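Local coordinates for glucosamine-6-phosphate deaminase (Thermotoga maritima, PDB 1J5X), which is an alpha/beta protein of the SIS domain family, built round two parallel beta sheets flanked by helices, at residues E32-N37 / L147-P152; V58-S63 / T113-L118; S238-E243 / Y320-S325; A256-G261 / K281-L286; I299-D304 / A308-V313. One frame throughout, in Å; residues are numbered along the deposited sequence.

Interaction 1 of 5, residues E32-N37 / L147-P152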
# COMPACT_ATOMS: atom_id res chain seq x y z
N GLU A 32 17.88 -7.76 3.00
CA GLU A 32 18.98 -8.41 3.70
C GLU A 32 19.74 -7.52 4.62
O GLU A 32 20.20 -7.94 5.66
CB GLU A 32 19.94 -9.05 2.69
CG GLU A 32 19.25 -10.10 1.80
CD GLU A 32 20.19 -10.74 0.78
OE1 GLU A 32 21.26 -10.14 0.49
OE2 GLU A 32 19.87 -11.83 0.26
N ASN A 33 19.86 -6.25 4.26
CA ASN A 33 20.61 -5.39 5.15
C ASN A 33 19.83 -4.75 6.28
O ASN A 33 20.39 -4.48 7.34
CB ASN A 33 21.33 -4.35 4.31
CG ASN A 33 22.46 -4.96 3.54
OD1 ASN A 33 23.63 -5.01 4.17
ND2 ASN A 33 22.28 -5.44 2.41
N PHE A 34 18.54 -4.50 6.07
CA PHE A 34 17.76 -3.86 7.10
C PHE A 34 16.68 -4.81 7.70
O PHE A 34 16.58 -4.94 8.90
CB PHE A 34 17.01 -2.62 6.51
CG PHE A 34 16.11 -1.94 7.50
CD1 PHE A 34 16.65 -1.07 8.46
CD2 PHE A 34 14.73 -2.10 7.44
CE1 PHE A 34 15.82 -0.36 9.35
CE2 PHE A 34 13.89 -1.41 8.30
CZ PHE A 34 14.42 -0.53 9.26
N VAL A 35 15.88 -5.43 6.85
CA VAL A 35 14.79 -6.27 7.40
C VAL A 35 15.30 -7.46 8.25
O VAL A 35 14.90 -7.62 9.42
CB VAL A 35 13.85 -6.74 6.26
CG1 VAL A 35 12.67 -7.54 6.88
CG2 VAL A 35 13.20 -5.52 5.57
N LEU A 36 16.16 -8.27 7.66
CA LEU A 36 16.72 -9.41 8.36
C LEU A 36 17.46 -9.06 9.63
O LEU A 36 17.76 -9.94 10.39
CB LEU A 36 17.69 -10.15 7.48
CG LEU A 36 17.02 -10.84 6.33
CD1 LEU A 36 18.09 -11.62 5.58
CD2 LEU A 36 15.90 -11.79 6.88
N ASN A 37 17.77 -7.78 9.86
CA ASN A 37 18.51 -7.44 11.09
C ASN A 37 17.62 -6.79 12.14
O ASN A 37 18.05 -6.49 13.26
CB ASN A 37 19.74 -6.56 10.76
CG ASN A 37 20.83 -7.32 9.98
OD1 ASN A 37 21.24 -8.48 10.53
ND2 ASN A 37 21.28 -6.90 8.90
N LEU A 147 9.54 6.58 19.86
CA LEU A 147 10.40 5.52 19.35
C LEU A 147 10.50 5.70 17.84
O LEU A 147 9.66 5.20 17.06
CB LEU A 147 9.76 4.13 19.67
CG LEU A 147 9.61 3.73 21.14
CD1 LEU A 147 8.70 2.51 21.27
CD2 LEU A 147 10.96 3.42 21.73
N PRO A 148 11.49 6.46 17.39
CA PRO A 148 11.62 6.66 15.96
C PRO A 148 12.13 5.41 15.27
O PRO A 148 12.89 4.66 15.84
CB PRO A 148 12.62 7.83 15.87
CG PRO A 148 13.45 7.63 17.12
CD PRO A 148 12.42 7.32 18.16
N LEU A 149 11.68 5.19 14.05
CA LEU A 149 12.10 4.04 13.27
C LEU A 149 12.32 4.62 11.90
O LEU A 149 11.39 4.71 11.09
CB LEU A 149 10.98 2.97 13.23
CG LEU A 149 11.25 1.78 12.29
CD1 LEU A 149 12.71 1.30 12.46
CD2 LEU A 149 10.26 0.64 12.59
N VAL A 150 13.55 5.06 11.64
CA VAL A 150 13.86 5.64 10.37
C VAL A 150 14.28 4.55 9.37
O VAL A 150 15.19 3.77 9.65
CB VAL A 150 15.00 6.66 10.54
CG1 VAL A 150 15.21 7.38 9.21
CG2 VAL A 150 14.64 7.68 11.65
N PHE A 151 13.63 4.52 8.22
CA PHE A 151 13.94 3.52 7.19
C PHE A 151 15.01 4.01 6.27
O PHE A 151 14.93 5.13 5.76
CB PHE A 151 12.72 3.19 6.38
CG PHE A 151 11.76 2.31 7.12
CD1 PHE A 151 11.08 2.82 8.22
CD2 PHE A 151 11.64 0.98 6.77
CE1 PHE A 151 10.29 2.02 9.01
CE2 PHE A 151 10.83 0.13 7.56
CZ PHE A 151 10.16 0.67 8.70
N PRO A 152 15.99 3.15 5.99
CA PRO A 152 17.10 3.53 5.10
C PRO A 152 16.65 3.34 3.68
O PRO A 152 17.10 2.45 2.95
CB PRO A 152 18.22 2.59 5.56
CG PRO A 152 17.45 1.26 5.87
CD PRO A 152 16.22 1.84 6.65
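The carbonyl of N33, directly ahead of the aromatic F34 that meets L149, F151 and P152, takes a nearly straight hydrogen bond from the side-chain amide of N37, with ND2 3.0 Å from O and an N-H...O angle of 166°. The oxygen lies in the plane of the amide, whereas ND2 stands well above the plane of the carbonyl. This bond draws the N37 side chain back over the last part of helix 27-35. No hydrogen bond crosses to 147-152; the contact is carried by the ring of F34. Its CG lies anti to the backbone N (chi1 177°), which carries the ring out from the helix to the end of the strand. P152 covers one face in a CH-pi contact, its CD 3.7 Å from the centroid of the F34 ring and displaced toward the CD1-CE1 side. F151 approaches the F34 ring obliquely, the two planes 54° apart, with CE2 of one ring 3.5 Å from CE2 of the other. Seen from F151, CZ of F34 stands over a face of its ring, displaced to the rim. The CD1 methyl of L149 reaches the edge of the F34 ring at CZ, 4.1 Å away. F34 also meets the ring of F30 one turn earlier, and F151 touches both F30 and S170 of helix 162-179. The contact therefore rests helix 27-35 on the border of a five-stranded parallel sheet, whose outermost strand 147-150 bonds to 128-134, in the layered alpha/beta fold of the SIS domain.

Interaction 2 of 5, residues V58-S63 / T113-L118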
# COMPACT_ATOMS: atom_id res chain seq x y z
N VAL A 58 -1.49 5.14 12.17
CA VAL A 58 -2.07 6.47 11.84
C VAL A 58 -1.26 7.14 10.73
O VAL A 58 -0.04 7.19 10.85
CB VAL A 58 -1.97 7.35 13.14
CG1 VAL A 58 -2.48 8.77 12.90
CG2 VAL A 58 -2.79 6.66 14.31
N GLY A 59 -1.92 7.65 9.70
CA GLY A 59 -1.13 8.27 8.63
C GLY A 59 -2.03 8.96 7.64
O GLY A 59 -3.24 8.92 7.83
N CYS A 60 -1.45 9.58 6.59
CA CYS A 60 -2.20 10.31 5.56
C CYS A 60 -1.89 9.84 4.15
O CYS A 60 -0.71 9.51 3.86
CB CYS A 60 -1.87 11.82 5.58
SG CYS A 60 -2.17 12.63 7.18
N GLY A 61 -2.91 9.79 3.31
CA GLY A 61 -2.72 9.43 1.89
C GLY A 61 -2.14 8.03 1.75
O GLY A 61 -2.68 7.07 2.36
N SER A 62 -1.09 7.89 0.93
CA SER A 62 -0.45 6.56 0.81
C SER A 62 -0.06 6.00 2.15
O SER A 62 -0.06 4.75 2.32
CB SER A 62 0.84 6.58 -0.05
OG SER A 62 0.52 7.15 -1.28
N SER A 63 0.31 6.87 3.11
CA SER A 63 0.73 6.36 4.42
C SER A 63 -0.50 5.88 5.24
O SER A 63 -0.39 5.07 6.17
CB SER A 63 1.51 7.41 5.19
OG SER A 63 2.90 7.39 4.82
N THR A 113 4.81 15.92 8.00
CA THR A 113 3.37 16.06 7.72
C THR A 113 2.67 16.63 8.95
O THR A 113 2.65 16.01 10.02
CB THR A 113 2.78 14.68 7.32
OG1 THR A 113 3.58 14.14 6.27
CG2 THR A 113 1.34 14.82 6.83
N THR A 114 2.12 17.83 8.80
CA THR A 114 1.51 18.51 9.94
C THR A 114 0.49 17.69 10.72
O THR A 114 0.55 17.63 11.95
CB THR A 114 0.84 19.81 9.53
OG1 THR A 114 1.76 20.62 8.74
CG2 THR A 114 0.48 20.57 10.78
N GLU A 115 -0.42 17.05 10.00
CA GLU A 115 -1.45 16.24 10.65
C GLU A 115 -0.86 15.10 11.47
O GLU A 115 -1.39 14.75 12.52
CB GLU A 115 -2.39 15.72 9.56
CG GLU A 115 -3.27 16.81 9.00
CD GLU A 115 -3.84 16.38 7.67
OE1 GLU A 115 -4.71 15.45 7.70
OE2 GLU A 115 -3.42 16.89 6.60
N VAL A 116 0.26 14.53 11.01
CA VAL A 116 0.86 13.38 11.71
C VAL A 116 1.54 13.88 12.96
O VAL A 116 1.53 13.21 13.98
CB VAL A 116 1.86 12.63 10.77
CG1 VAL A 116 2.55 11.44 11.51
CG2 VAL A 116 1.09 12.11 9.59
N LEU A 117 2.17 15.08 12.88
CA LEU A 117 2.80 15.64 14.05
C LEU A 117 1.74 16.07 15.08
O LEU A 117 1.92 15.94 16.31
CB LEU A 117 3.70 16.85 13.64
CG LEU A 117 4.92 16.29 12.89
CD1 LEU A 117 5.67 17.55 12.27
CD2 LEU A 117 5.81 15.52 13.86
N LEU A 118 0.62 16.58 14.59
CA LEU A 118 -0.42 16.96 15.55
C LEU A 118 -0.95 15.70 16.21
O LEU A 118 -1.20 15.67 17.43
CB LEU A 118 -1.57 17.67 14.87
CG LEU A 118 -1.19 19.08 14.37
CD1 LEU A 118 -2.26 19.63 13.43
CD2 LEU A 118 -1.01 19.99 15.59
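T113, E115 and V116 meet a single side chain, C60, where two strand-loop-helix connections of the SIS-domain alpha/beta fold lie side by side. C60 follows strand 54-59 of the parallel sheet and leads into helix 62-78, while T113 is the N-cap residue of helix 114-125. Along the second segment, T113 comes first. T113 CG2 is 4.2 Å from C60 SG, and its OG1 is turned to another partner, hydrogen-bonding to S108. Next to take part is E115, two residues further on. OE1 of E115 is 3.8 Å from C60 SG, so the extended side chain runs alongside the thiol, with CB and the carboxylate both in van der Waals contact with it. V116 follows, bringing one methyl to the sulfur from the interior side, where this valine also touches A87, L106 and L141. On the other segment the turn after C60 is held by the backbone bond from S63 N to C60 O, 2.9 Å long, with G61 at the N-cap position of helix 62-78. C60 has its sulfur anti to the carbonyl carbon (chi1 -57°), which directs it to the start of the neighbouring helix. Its inner neighbour is the CG2 branch of V116, 4.1 Å from C60 SG.

Interaction 3 of 5, residues S238-E243 / Y320-S325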
# COMPACT_ATOMS: atom_id res chain seq x y z
N SER A 238 -1.29 9.30 -13.22
CA SER A 238 -1.89 9.38 -14.53
C SER A 238 -3.16 10.18 -14.69
O SER A 238 -3.69 10.25 -15.79
CB SER A 238 -2.14 7.96 -15.02
OG SER A 238 -3.40 7.45 -14.56
N LEU A 239 -3.69 10.71 -13.59
CA LEU A 239 -4.94 11.43 -13.61
C LEU A 239 -6.13 10.65 -14.12
O LEU A 239 -7.00 11.18 -14.80
CB LEU A 239 -4.76 12.75 -14.42
CG LEU A 239 -3.61 13.60 -13.90
CD1 LEU A 239 -3.53 15.00 -14.68
CD2 LEU A 239 -3.84 13.92 -12.44
N THR A 240 -6.24 9.37 -13.74
CA THR A 240 -7.33 8.56 -14.19
C THR A 240 -8.19 8.32 -12.98
O THR A 240 -7.62 8.00 -11.90
CB THR A 240 -6.77 7.22 -14.71
OG1 THR A 240 -5.81 7.50 -15.75
CG2 THR A 240 -7.88 6.32 -15.19
N PHE A 241 -9.50 8.43 -13.18
CA PHE A 241 -10.47 8.20 -12.13
C PHE A 241 -10.26 6.72 -11.76
O PHE A 241 -10.36 5.83 -12.62
CB PHE A 241 -11.91 8.41 -12.66
N SER A 242 -9.95 6.47 -10.49
CA SER A 242 -9.72 5.10 -10.02
C SER A 242 -10.39 4.94 -8.68
O SER A 242 -10.45 5.91 -7.89
CB SER A 242 -8.24 4.87 -9.83
OG SER A 242 -7.48 5.17 -11.00
N GLU A 243 -10.80 3.72 -8.39
CA GLU A 243 -11.48 3.44 -7.14
C GLU A 243 -11.20 2.01 -6.68
O GLU A 243 -10.87 1.14 -7.49
CB GLU A 243 -12.99 3.62 -7.28
CG GLU A 243 -13.60 2.83 -8.41
CD GLU A 243 -15.10 3.18 -8.68
OE1 GLU A 243 -15.82 3.77 -7.82
OE2 GLU A 243 -15.58 2.80 -9.76
N TYR A 320 2.13 4.42 -14.28
CA TYR A 320 3.23 4.97 -15.08
C TYR A 320 2.93 4.86 -16.58
O TYR A 320 2.95 5.85 -17.33
CB TYR A 320 4.52 4.25 -14.76
CG TYR A 320 5.68 4.86 -15.53
CD1 TYR A 320 5.98 4.43 -16.82
CD2 TYR A 320 6.42 5.91 -14.98
CE1 TYR A 320 7.00 5.05 -17.55
CE2 TYR A 320 7.43 6.53 -15.70
CZ TYR A 320 7.71 6.10 -16.98
OH TYR A 320 8.71 6.78 -17.70
N GLN A 321 2.61 3.66 -17.02
CA GLN A 321 2.34 3.47 -18.43
C GLN A 321 1.15 4.30 -18.89
O GLN A 321 1.15 4.81 -20.02
CB GLN A 321 2.12 1.96 -18.73
CG GLN A 321 3.42 1.13 -18.52
CD GLN A 321 3.31 -0.30 -19.07
OE1 GLN A 321 2.32 -0.53 -19.92
NE2 GLN A 321 4.11 -1.18 -18.72
N LYS A 322 0.13 4.44 -18.03
CA LYS A 322 -1.03 5.21 -18.44
C LYS A 322 -0.68 6.68 -18.57
O LYS A 322 -1.26 7.38 -19.43
CB LYS A 322 -2.22 5.07 -17.46
CG LYS A 322 -3.44 5.96 -17.80
CD LYS A 322 -4.24 5.48 -19.02
CE LYS A 322 -5.35 6.49 -19.35
NZ LYS A 322 -6.25 6.06 -20.44
N ALA A 323 0.21 7.16 -17.71
CA ALA A 323 0.56 8.57 -17.81
C ALA A 323 1.27 8.82 -19.15
O ALA A 323 1.01 9.82 -19.84
CB ALA A 323 1.45 8.94 -16.70
N ILE A 324 2.17 7.91 -19.51
CA ILE A 324 2.94 8.05 -20.76
C ILE A 324 1.96 8.08 -21.90
O ILE A 324 2.08 8.91 -22.81
CB ILE A 324 3.94 6.85 -20.94
CG1 ILE A 324 4.98 6.88 -19.84
CG2 ILE A 324 4.65 6.92 -22.34
CD1 ILE A 324 5.56 8.23 -19.57
N SER A 325 0.99 7.18 -21.81
CA SER A 325 -0.09 7.04 -22.77
C SER A 325 -0.86 8.36 -23.00
O SER A 325 -1.23 8.69 -24.13
CB SER A 325 -1.04 5.99 -22.23
OG SER A 325 -2.09 5.71 -23.13
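K322 lays the aliphatic part of its side chain across the hydroxyls of S238 and T240. Its CG is the common point of contact, 3.6 Å from S238 OG and 3.5 Å from T240 OG1. A bend at the second torsion (chi2 73°) turns the remaining methylenes past T240, whose side chain crosses that of the lysine at about a right angle, and CE comes within 3.8 Å of T240 OG1. The ammonium group beyond is bound elsewhere: NZ forms a salt bridge with D213 and hydrogen bonds to the carbonyls of H212 and L209. The two hydroxyls that border the lysine are themselves joined, T240 OG1 donating to S238 OG over 2.7 Å, and S238 OG is also bonded to the carbonyl of C234. They are thus tied into a short polar chain against the hydrocarbon of K322. A323 completes the contact next to S238, whose CB is 3.7 Å from A323 N and 4.1 Å from A323 CB. This closeness is reflected in the backbone, where the CA atoms of S238 and A323 are 4.2 Å apart. Helix 313-326 therefore lies close against the end of helix 222-238 and the turn that leads into strand 241-245. That strand is an outermost strand of a four-stranded parallel sheet, and both T240 and K322 touch F215 on its neighbour, strand 214-218.

Interaction 4 of 5, residues A256-G261 / K281-L286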
# COMPACT_ATOMS: atom_id res chain seq x y z
N ALA A 256 -22.48 -0.62 -11.52
CA ALA A 256 -23.38 0.11 -12.41
C ALA A 256 -22.55 0.95 -13.40
O ALA A 256 -23.01 1.22 -14.54
CB ALA A 256 -24.33 1.05 -11.58
N LEU A 257 -21.35 1.38 -13.01
CA LEU A 257 -20.53 2.20 -13.88
C LEU A 257 -19.79 1.45 -14.95
O LEU A 257 -19.16 2.06 -15.84
CB LEU A 257 -19.46 2.93 -13.12
CG LEU A 257 -19.87 4.03 -12.19
CD1 LEU A 257 -18.64 4.61 -11.59
CD2 LEU A 257 -20.66 5.08 -12.95
N VAL A 258 -19.84 0.13 -14.88
CA VAL A 258 -19.02 -0.62 -15.84
C VAL A 258 -19.47 -0.50 -17.30
O VAL A 258 -20.65 -0.64 -17.61
CB VAL A 258 -18.98 -2.13 -15.58
CG1 VAL A 258 -18.09 -2.81 -16.68
CG2 VAL A 258 -18.32 -2.42 -14.18
N LYS A 259 -18.49 -0.27 -18.15
CA LYS A 259 -18.69 -0.22 -19.61
C LYS A 259 -17.33 -0.38 -20.27
O LYS A 259 -16.30 -0.40 -19.59
CB LYS A 259 -19.36 1.08 -20.04
CG LYS A 259 -18.61 2.34 -19.71
CD LYS A 259 -19.51 3.54 -20.07
CE LYS A 259 -18.73 4.85 -19.99
NZ LYS A 259 -17.46 4.71 -20.75
N LYS A 260 -17.30 -0.54 -21.60
CA LYS A 260 -16.04 -0.68 -22.29
C LYS A 260 -15.27 0.51 -21.81
O LYS A 260 -15.81 1.61 -21.75
CB LYS A 260 -16.24 -0.60 -23.83
CG LYS A 260 -14.93 -0.56 -24.61
CD LYS A 260 -15.18 -0.67 -26.12
CE LYS A 260 -15.56 -2.11 -26.51
NZ LYS A 260 -14.41 -3.05 -26.44
N GLY A 261 -14.01 0.30 -21.45
CA GLY A 261 -13.21 1.40 -20.95
C GLY A 261 -12.89 1.18 -19.47
O GLY A 261 -11.97 1.77 -18.94
N LYS A 281 -15.90 -13.10 -15.16
CA LYS A 281 -16.73 -13.34 -16.36
C LYS A 281 -17.92 -12.36 -16.37
O LYS A 281 -18.30 -11.83 -17.41
CB LYS A 281 -17.24 -14.79 -16.41
CG LYS A 281 -18.10 -15.23 -15.22
CD LYS A 281 -19.55 -14.67 -15.25
CE LYS A 281 -20.35 -14.88 -13.96
NZ LYS A 281 -20.60 -16.31 -13.67
N GLU A 282 -18.47 -12.10 -15.18
CA GLU A 282 -19.60 -11.18 -15.10
C GLU A 282 -19.19 -9.76 -15.53
O GLU A 282 -19.81 -9.16 -16.41
CB GLU A 282 -20.19 -11.24 -13.69
CG GLU A 282 -21.41 -10.32 -13.48
CD GLU A 282 -21.86 -10.25 -12.04
OE1 GLU A 282 -22.00 -11.32 -11.42
OE2 GLU A 282 -22.08 -9.13 -11.53
N LEU A 283 -18.10 -9.23 -14.98
CA LEU A 283 -17.66 -7.92 -15.36
C LEU A 283 -17.29 -7.86 -16.85
O LEU A 283 -17.50 -6.84 -17.52
CB LEU A 283 -16.45 -7.49 -14.53
CG LEU A 283 -16.75 -7.50 -13.02
CD1 LEU A 283 -15.55 -6.97 -12.26
CD2 LEU A 283 -18.01 -6.68 -12.76
N GLU A 284 -16.70 -8.95 -17.35
CA GLU A 284 -16.31 -8.99 -18.77
C GLU A 284 -17.56 -8.88 -19.65
O GLU A 284 -17.56 -8.19 -20.67
CB GLU A 284 -15.52 -10.31 -19.05
CG GLU A 284 -14.01 -10.18 -18.69
CD GLU A 284 -13.21 -11.49 -18.78
OE1 GLU A 284 -13.83 -12.54 -18.85
OE2 GLU A 284 -11.95 -11.45 -18.76
N SER A 285 -18.63 -9.53 -19.24
CA SER A 285 -19.85 -9.50 -20.03
C SER A 285 -20.50 -8.13 -20.02
O SER A 285 -21.40 -7.87 -20.83
CB SER A 285 -20.83 -10.56 -19.53
OG SER A 285 -21.49 -10.13 -18.34
N LEU A 286 -20.04 -7.25 -19.13
CA LEU A 286 -20.59 -5.91 -19.06
C LEU A 286 -19.67 -4.95 -19.77
O LEU A 286 -19.94 -3.75 -19.82
CB LEU A 286 -20.74 -5.47 -17.59
CG LEU A 286 -21.62 -6.41 -16.76
CD1 LEU A 286 -21.67 -5.93 -15.30
CD2 LEU A 286 -23.02 -6.46 -17.35
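This is an apolar contact of the surface loop ahead of strand 262-267 with the C-terminal end of helix 273-285, close to the periphery of the chain. It is centred on V258 and has no hydrogen bond across it. The CG1 methyl of V258, anti to the backbone N (chi1 179°), comes against L286, 3.9 Å from its CB and 3.8 Å from its carbonyl O. The other methyl, CG2, turns toward L283, more loosely, at 4.5 Å from L283 CD2. CG1 also borders the carbonyl O of L283, so it meets the backbone oxygens of both leucines, and the V258 and L286 side chains cross at about a right angle. The carbonyl O of L286 is 3.8 Å from CA of K259, so the backbone of the loop also borders the end of the helix. S285 turns its hydroxyl back to the carbonyl of E282, with OG donating to O over 2.7 Å in the carbonyl plane and on a lone pair. The backbone N of L286 is bonded to the carbonyl of L283. E282 has salt bridges to R251 and K255, earlier in the same connection between strands 241-245 and 262-267, so charged pairs also link the two regions. Helix 273-285 is the crossover between the adjacent parallel strands 262-267 and 289-293. The contact lies at the end of this beta-alpha-beta unit, V258 also touching Y250 and A288, and L283 packing on V290 of the outermost strand, 289-293.

Interaction 5 of 5, residues I299-D304 / A308-V313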
# COMPACT_ATOMS: atom_id res chain seq x y z
N ILE A 299 -1.02 -12.24 -13.72
CA ILE A 299 0.30 -11.92 -13.18
C ILE A 299 0.43 -12.79 -11.91
O ILE A 299 -0.06 -12.45 -10.82
CB ILE A 299 0.42 -10.43 -12.78
CG1 ILE A 299 0.21 -9.50 -14.00
CG2 ILE A 299 1.80 -10.14 -12.23
CD1 ILE A 299 0.25 -7.95 -13.55
N PRO A 300 1.12 -13.93 -12.02
CA PRO A 300 1.28 -14.84 -10.90
C PRO A 300 2.11 -14.29 -9.77
O PRO A 300 3.13 -13.65 -10.01
CB PRO A 300 1.98 -16.07 -11.51
CG PRO A 300 1.84 -15.86 -13.01
CD PRO A 300 1.96 -14.36 -13.14
N VAL A 301 1.64 -14.57 -8.56
CA VAL A 301 2.34 -14.25 -7.33
C VAL A 301 1.54 -14.97 -6.25
O VAL A 301 0.32 -15.17 -6.44
CB VAL A 301 2.40 -12.75 -7.06
CG1 VAL A 301 0.95 -12.17 -6.88
CG2 VAL A 301 3.27 -12.51 -5.81
N SER A 302 2.18 -15.35 -5.13
CA SER A 302 1.47 -16.07 -4.06
C SER A 302 0.15 -15.40 -3.67
O SER A 302 0.10 -14.18 -3.55
CB SER A 302 2.35 -16.15 -2.82
OG SER A 302 1.64 -16.57 -1.66
N ASN A 303 -0.87 -16.21 -3.39
CA ASN A 303 -2.16 -15.65 -2.97
C ASN A 303 -2.26 -15.57 -1.45
O ASN A 303 -3.33 -15.27 -0.88
CB ASN A 303 -3.32 -16.45 -3.55
CG ASN A 303 -3.36 -16.38 -5.06
OD1 ASN A 303 -3.01 -15.34 -5.64
ND2 ASN A 303 -3.78 -17.46 -5.71
N ASP A 304 -1.13 -15.78 -0.80
CA ASP A 304 -1.11 -15.69 0.66
C ASP A 304 -0.91 -14.21 1.01
O ASP A 304 -0.29 -13.47 0.21
CB ASP A 304 0.07 -16.45 1.22
CG ASP A 304 0.15 -16.30 2.69
OD1 ASP A 304 1.14 -15.69 3.13
OD2 ASP A 304 -0.80 -16.75 3.41
N ALA A 308 1.38 -9.15 0.11
CA ALA A 308 0.86 -7.78 0.10
C ALA A 308 1.92 -6.75 -0.22
O ALA A 308 1.61 -5.79 -0.95
CB ALA A 308 0.16 -7.43 1.44
N PHE A 309 3.16 -6.96 0.26
CA PHE A 309 4.20 -5.96 0.02
C PHE A 309 4.66 -5.83 -1.45
O PHE A 309 5.38 -4.88 -1.83
CB PHE A 309 5.37 -6.19 0.96
CG PHE A 309 6.25 -7.35 0.57
CD1 PHE A 309 5.94 -8.64 1.02
CD2 PHE A 309 7.36 -7.16 -0.28
CE1 PHE A 309 6.74 -9.72 0.61
CE2 PHE A 309 8.16 -8.22 -0.68
CZ PHE A 309 7.86 -9.52 -0.24
N LEU A 310 4.29 -6.78 -2.30
CA LEU A 310 4.60 -6.69 -3.71
C LEU A 310 3.37 -6.29 -4.54
O LEU A 310 3.49 -5.91 -5.70
CB LEU A 310 5.01 -8.04 -4.25
CG LEU A 310 6.30 -8.71 -3.77
CD1 LEU A 310 6.39 -10.14 -4.38
CD2 LEU A 310 7.51 -7.87 -4.28
N ARG A 311 2.17 -6.42 -3.97
CA ARG A 311 1.00 -6.28 -4.82
C ARG A 311 0.55 -4.92 -5.33
O ARG A 311 -0.44 -4.87 -6.06
CB ARG A 311 -0.20 -7.05 -4.26
CG ARG A 311 -0.04 -8.64 -4.46
CD ARG A 311 -1.05 -9.37 -3.56
NE ARG A 311 -1.14 -10.82 -3.84
CZ ARG A 311 -2.05 -11.35 -4.65
NH1 ARG A 311 -2.96 -10.57 -5.27
NH2 ARG A 311 -2.08 -12.70 -4.83
N THR A 312 1.20 -3.86 -4.90
CA THR A 312 0.86 -2.54 -5.51
C THR A 312 1.77 -2.30 -6.74
O THR A 312 1.56 -1.37 -7.51
CB THR A 312 1.00 -1.33 -4.53
OG1 THR A 312 2.34 -1.14 -4.11
CG2 THR A 312 0.09 -1.55 -3.30
N VAL A 313 2.74 -3.15 -6.96
CA VAL A 313 3.64 -2.96 -8.12
C VAL A 313 2.87 -2.93 -9.46
O VAL A 313 3.10 -2.05 -10.30
CB VAL A 313 4.73 -4.06 -8.14
CG1 VAL A 313 5.52 -4.03 -9.46
CG2 VAL A 313 5.68 -3.85 -7.00
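The guanidinium of R311 is held at NH2 by two oxygens, S302 O and N303 OD1, each 2.9 Å from that nitrogen. The bond to S302 O is nearly straight (169°); its acceptor lies in the guanidinium plane, while NH2 stands above the plane of the carbonyl. The bond to N303 OD1 is weak and strongly bent, although that oxygen also sits at the edge of the flat group. Over one face lies V301 CG1, 3.7 Å from NH2, and the other methyl of the same valine meets L310, CG2 to CD1 at 4.2 Å. The arginine chain runs extended from CG to NE, which carries the group across to the other segment. Further out, S307 bonds to R311 NE and also to S302 O, while NH1 is bound by Q267 and the carbonyl of V293, so all three nitrogens of this buried group have partners. E295 O fixes the amide of N303 through ND2. S302 OG accepts from D304 N at 3.0 Å, an ST turn, and a type I beta turn runs from L310 to V313. The buried arginine crosslinks the connection from strand 289-293 to helix 313-326, joining it to the sheet of the alpha/beta fold.

Interactions 1 and 2 both reach the five-stranded parallel sheet, at its outermost strand 147-150 and at strand 54-59, their centres about 20 Å apart; interaction 2 is nested along the chain inside the loop closed by interaction 1. Interaction 3 includes strand 241-245 of the four-stranded sheet, and interaction 4 joins the loop before strand 262-267 to helix 273-285, which links that strand to 289-293; their centres are about 19 Å apart, and they touch between E243 and L257. Interactions 4 and 5 are both nested within the loop closed by interaction 3. Interactions 1 and 4, about 44 Å apart between centres, lie on opposite sides of the chain's centre; the contacts are spread over two parallel sheets.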